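Local coordinates for structural polyprotein, VP2 (Israeli acute paralysis virus, PDB 5CDD) that probably serves as a structural subunit of the viral capsid, being the VP2 portion cut from a longer capsid polyprotein, at residues I5-I15 and T54-L65. Residues are numbered along the deposited sequence; the frame is centred on the assembly and turned at random.
Sequences IIQFLQRPVLI and TVLKAGGKAQKL
Thr-54 opens the contact with its methyl: CG2 meets Ile-15 CG2 at 3.6 Å, while OG1 turns back to the carbonyl of Thr-50 in its own chain. Val-55 meets Ile-15 CD1 through its CA and, more loosely, its CG2; the same CD1 also packs on Ala-58 CB, and Val-13 CG2 reaches Ala-58 CB at 3.6 Å. A type I' turn from Ala-58 to Lys-61 follows. Gly-59 packs its CA against Val-13 CG1, and its carbonyl O lies near the plane of the Phe-8 ring, at the edge by CZ. Lys-61 then runs extended past Leu-9, with Lys-61 CB 3.6 Å from Leu-9 CD2, and bends at its last torsion (chi4 -66°), bringing NZ among the carbonyls of Phe-8, Leu-9 and Arg-11. Lys-61 NZ gives a bond of 2.6 Å to Arg-11 O, in the carbonyl plane on a lone pair, and weak ones to Phe-8 O and Leu-9 O. Lys-64, bent at chi2, lays its aliphatic chain over one face of Phe-8: CD stands 3.7 Å from the ring centroid as a CH-pi contact, and NZ makes a cation-pi contact at 4.6 Å. Leu-65 CD2 closes on Leu-9 CD1 at 3.8 Å. The contact thus joins the N-terminal helix and first strand of this jelly-roll capsid protein to helix 53-57 and the loop that follows it; the charge of buried Lys-61 is probably stabilised by the three carbonyls, one of them bound strongly.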
loop_
_atom_site.group_PDB
_atom_site.type_symbol
_atom_site.label_atom_id
_atom_site.label_comp_id
_atom_site.label_asym_id
_atom_site.label_seq_id
_atom_site.Cartn_x
_atom_site.Cartn_y
_atom_site.Cartn_z
ATOM N N ILE C 5 48.226 -28.221 33.633
ATOM C CA ILE C 5 48.197 -27.134 34.605
ATOM C C ILE C 5 46.760 -26.867 35.033
ATOM O O ILE C 5 46.474 -26.693 36.217
ATOM C CB ILE C 5 48.772 -25.832 34.016
ATOM C CG1 ILE C 5 50.264 -26.000 33.736
ATOM C CG2 ILE C 5 48.534 -24.676 34.975
ATOM C CD1 ILE C 5 50.924 -24.760 33.173
ATOM N N ILE C 6 45.861 -26.831 34.058
ATOM C CA ILE C 6 44.451 -26.592 34.328
ATOM C C ILE C 6 43.886 -27.722 35.178
ATOM O O ILE C 6 43.043 -27.494 36.046
ATOM C CB ILE C 6 43.650 -26.463 33.011
ATOM C CG1 ILE C 6 44.093 -25.197 32.271
ATOM C CG2 ILE C 6 42.157 -26.413 33.303
ATOM C CD1 ILE C 6 43.392 -24.969 30.955
ATOM N N GLN C 7 44.357 -28.940 34.934
ATOM C CA GLN C 7 43.906 -30.091 35.704
ATOM C C GLN C 7 44.334 -29.941 37.158
ATOM O O GLN C 7 43.587 -30.278 38.077
ATOM C CB GLN C 7 44.495 -31.381 35.133
ATOM C CG GLN C 7 43.786 -31.899 33.899
ATOM C CD GLN C 7 42.300 -32.103 34.134
ATOM O OE1 GLN C 7 41.508 -31.165 34.028
ATOM N NE2 GLN C 7 41.918 -33.328 34.474
ATOM N N PHE C 8 45.545 -29.429 37.356
ATOM C CA PHE C 8 46.096 -29.226 38.689
ATOM C C PHE C 8 45.344 -28.130 39.432
ATOM O O PHE C 8 45.209 -28.175 40.655
ATOM C CB PHE C 8 47.585 -28.872 38.580
ATOM C CG PHE C 8 48.266 -28.662 39.905
ATOM C CD1 PHE C 8 48.197 -27.434 40.558
ATOM C CD2 PHE C 8 48.980 -29.696 40.500
ATOM C CE1 PHE C 8 48.831 -27.240 41.785
ATOM C CE2 PHE C 8 49.615 -29.511 41.723
ATOM C CZ PHE C 8 49.541 -28.281 42.366
ATOM N N LEU C 9 44.850 -27.145 38.690
ATOM C CA LEU C 9 44.112 -26.041 39.287
ATOM C C LEU C 9 42.713 -26.476 39.707
ATOM O O LEU C 9 42.056 -25.794 40.495
ATOM C CB LEU C 9 44.017 -24.874 38.305
ATOM C CG LEU C 9 45.341 -24.226 37.892
ATOM C CD1 LEU C 9 45.070 -23.111 36.899
ATOM C CD2 LEU C 9 46.060 -23.683 39.117
ATOM N N GLN C 10 42.259 -27.611 39.183
ATOM C CA GLN C 10 40.935 -28.121 39.518
ATOM C C GLN C 10 40.993 -29.092 40.689
ATOM O O GLN C 10 39.972 -29.647 41.094
ATOM C CB GLN C 10 40.313 -28.813 38.307
ATOM C CG GLN C 10 40.244 -27.939 37.071
ATOM C CD GLN C 10 39.403 -28.553 35.976
ATOM O OE1 GLN C 10 39.627 -29.694 35.571
ATOM N NE2 GLN C 10 38.425 -27.799 35.486
ATOM N N ARG C 11 42.192 -29.293 41.227
ATOM C CA ARG C 11 42.380 -30.188 42.363
ATOM C C ARG C 11 41.918 -29.512 43.646
ATOM O O ARG C 11 42.403 -28.436 44.000
ATOM C CB ARG C 11 43.854 -30.570 42.509
ATOM C CG ARG C 11 44.400 -31.428 41.395
ATOM C CD ARG C 11 45.856 -31.743 41.664
ATOM N NE ARG C 11 46.418 -32.665 40.683
ATOM C CZ ARG C 11 47.666 -33.119 40.721
ATOM N NH1 ARG C 11 48.484 -32.735 41.693
ATOM N NH2 ARG C 11 48.092 -33.960 39.789
ATOM N N PRO C 12 40.966 -30.134 44.360
ATOM C CA PRO C 12 40.466 -29.559 45.612
ATOM C C PRO C 12 41.583 -29.467 46.646
ATOM O O PRO C 12 42.402 -30.376 46.750
ATOM C CB PRO C 12 39.382 -30.550 46.036
ATOM C CG PRO C 12 38.883 -31.095 44.738
ATOM C CD PRO C 12 40.173 -31.318 43.981
ATOM N N VAL C 13 41.616 -28.377 47.404
ATOM C CA VAL C 13 42.636 -28.192 48.428
ATOM C C VAL C 13 41.995 -27.664 49.703
ATOM O O VAL C 13 41.109 -26.812 49.642
ATOM C CB VAL C 13 43.712 -27.188 47.966
ATOM C CG1 VAL C 13 44.419 -27.720 46.753
ATOM C CG2 VAL C 13 43.085 -25.856 47.628
ATOM N N LEU C 14 42.419 -28.175 50.855
ATOM C CA LEU C 14 41.865 -27.706 52.120
ATOM C C LEU C 14 42.337 -26.272 52.316
ATOM O O LEU C 14 43.507 -26.025 52.604
ATOM C CB LEU C 14 42.348 -28.579 53.279
ATOM C CG LEU C 14 41.758 -28.247 54.651
ATOM C CD1 LEU C 14 40.258 -28.493 54.645
ATOM C CD2 LEU C 14 42.427 -29.104 55.705
ATOM N N ILE C 15 41.420 -25.328 52.136
ATOM C CA ILE C 15 41.738 -23.915 52.279
ATOM C C ILE C 15 41.707 -23.497 53.740
ATOM O O ILE C 15 42.461 -22.619 54.160
ATOM C CB ILE C 15 40.730 -23.032 51.501
ATOM C CG1 ILE C 15 40.789 -23.355 50.007
ATOM C CG2 ILE C 15 41.040 -21.562 51.731
ATOM C CD1 ILE C 15 42.124 -23.050 49.365
ATOM N N THR C 54 42.787 -16.333 47.217
ATOM C CA THR C 54 42.840 -17.287 48.318
ATOM C C THR C 54 43.087 -18.717 47.855
ATOM O O THR C 54 43.872 -19.450 48.458
ATOM C CB THR C 54 41.530 -17.268 49.138
ATOM O OG1 THR C 54 41.398 -16.010 49.809
ATOM C CG2 THR C 54 41.528 -18.377 50.172
ATOM N N VAL C 55 42.407 -19.116 46.787
ATOM C CA VAL C 55 42.558 -20.469 46.268
ATOM C C VAL C 55 43.818 -20.586 45.407
ATOM O O VAL C 55 44.427 -21.654 45.323
ATOM C CB VAL C 55 41.318 -20.890 45.444
ATOM C CG1 VAL C 55 41.159 -19.979 44.252
ATOM C CG2 VAL C 55 41.442 -22.340 44.998
ATOM N N LEU C 56 44.219 -19.489 44.774
ATOM C CA LEU C 56 45.425 -19.525 43.958
ATOM C C LEU C 56 46.652 -19.655 44.867
ATOM O O LEU C 56 47.750 -19.928 44.389
ATOM C CB LEU C 56 45.555 -18.266 43.087
ATOM C CG LEU C 56 44.564 -18.005 41.944
ATOM C CD1 LEU C 56 44.910 -16.667 41.297
ATOM C CD2 LEU C 56 44.617 -19.122 40.903
ATOM N N LYS C 57 46.474 -19.459 46.173
ATOM C CA LYS C 57 47.597 -19.585 47.101
ATOM C C LYS C 57 47.726 -20.964 47.755
ATOM O O LYS C 57 48.793 -21.309 48.253
ATOM C CB LYS C 57 47.547 -18.497 48.194
ATOM C CG LYS C 57 48.221 -17.174 47.790
ATOM C CD LYS C 57 48.834 -16.401 48.973
ATOM C CE LYS C 57 47.805 -15.603 49.752
ATOM N NZ LYS C 57 47.291 -14.418 49.011
ATOM N N ALA C 58 46.661 -21.758 47.756
ATOM C CA ALA C 58 46.734 -23.082 48.369
ATOM C C ALA C 58 47.125 -24.179 47.382
ATOM O O ALA C 58 47.120 -23.966 46.169
ATOM C CB ALA C 58 45.413 -23.428 49.016
ATOM N N GLY C 59 47.476 -25.347 47.912
ATOM C CA GLY C 59 47.848 -26.471 47.068
ATOM C C GLY C 59 48.964 -26.189 46.087
ATOM O O GLY C 59 49.218 -26.992 45.190
ATOM N N GLY C 60 49.631 -25.053 46.252
ATOM C CA GLY C 60 50.714 -24.705 45.354
ATOM C C GLY C 60 50.247 -24.473 43.933
ATOM O O GLY C 60 50.920 -24.860 42.987
ATOM N N LYS C 61 49.096 -23.828 43.779
ATOM C CA LYS C 61 48.546 -23.557 42.457
ATOM C C LYS C 61 49.230 -22.353 41.801
ATOM O O LYS C 61 49.469 -22.349 40.596
ATOM C CB LYS C 61 47.043 -23.297 42.564
ATOM C CG LYS C 61 46.241 -24.432 43.188
ATOM C CD LYS C 61 44.752 -24.151 43.085
ATOM C CE LYS C 61 43.922 -25.201 43.806
ATOM N NZ LYS C 61 44.024 -26.535 43.160
ATOM N N ALA C 62 49.534 -21.332 42.598
ATOM C CA ALA C 62 50.188 -20.126 42.098
ATOM C C ALA C 62 51.491 -20.423 41.355
ATOM O O ALA C 62 51.809 -19.778 40.362
ATOM C CB ALA C 62 50.447 -19.166 43.258
ATOM N N GLN C 63 52.241 -21.405 41.836
ATOM C CA GLN C 63 53.500 -21.764 41.196
ATOM C C GLN C 63 53.261 -22.582 39.951
ATOM O O GLN C 63 54.172 -22.796 39.156
ATOM C CB GLN C 63 54.388 -22.558 42.147
ATOM C CG GLN C 63 54.735 -21.796 43.396
ATOM C CD GLN C 63 53.750 -22.035 44.521
ATOM O OE1 GLN C 63 52.536 -22.072 44.316
ATOM N NE2 GLN C 63 54.272 -22.183 45.729
ATOM N N LYS C 64 52.027 -23.033 39.788
ATOM C CA LYS C 64 51.670 -23.826 38.632
ATOM C C LYS C 64 51.454 -22.923 37.426
ATOM O O LYS C 64 51.923 -23.221 36.339
ATOM C CB LYS C 64 50.403 -24.628 38.913
ATOM C CG LYS C 64 50.415 -25.986 38.259
ATOM C CD LYS C 64 51.410 -26.886 38.964
ATOM C CE LYS C 64 51.685 -28.148 38.165
ATOM N NZ LYS C 64 52.803 -28.953 38.732
ATOM N N LEU C 65 50.752 -21.815 37.620
ATOM C CA LEU C 65 50.496 -20.904 36.522
ATOM C C LEU C 65 51.467 -19.733 36.488
ATOM O O LEU C 65 51.107 -18.627 36.088
ATOM C CB LEU C 65 49.050 -20.409 36.589
ATOM C CG LEU C 65 48.520 -20.087 37.990
ATOM C CD1 LEU C 65 49.112 -18.794 38.498
ATOM C CD2 LEU C 65 47.016 -19.971 37.944
#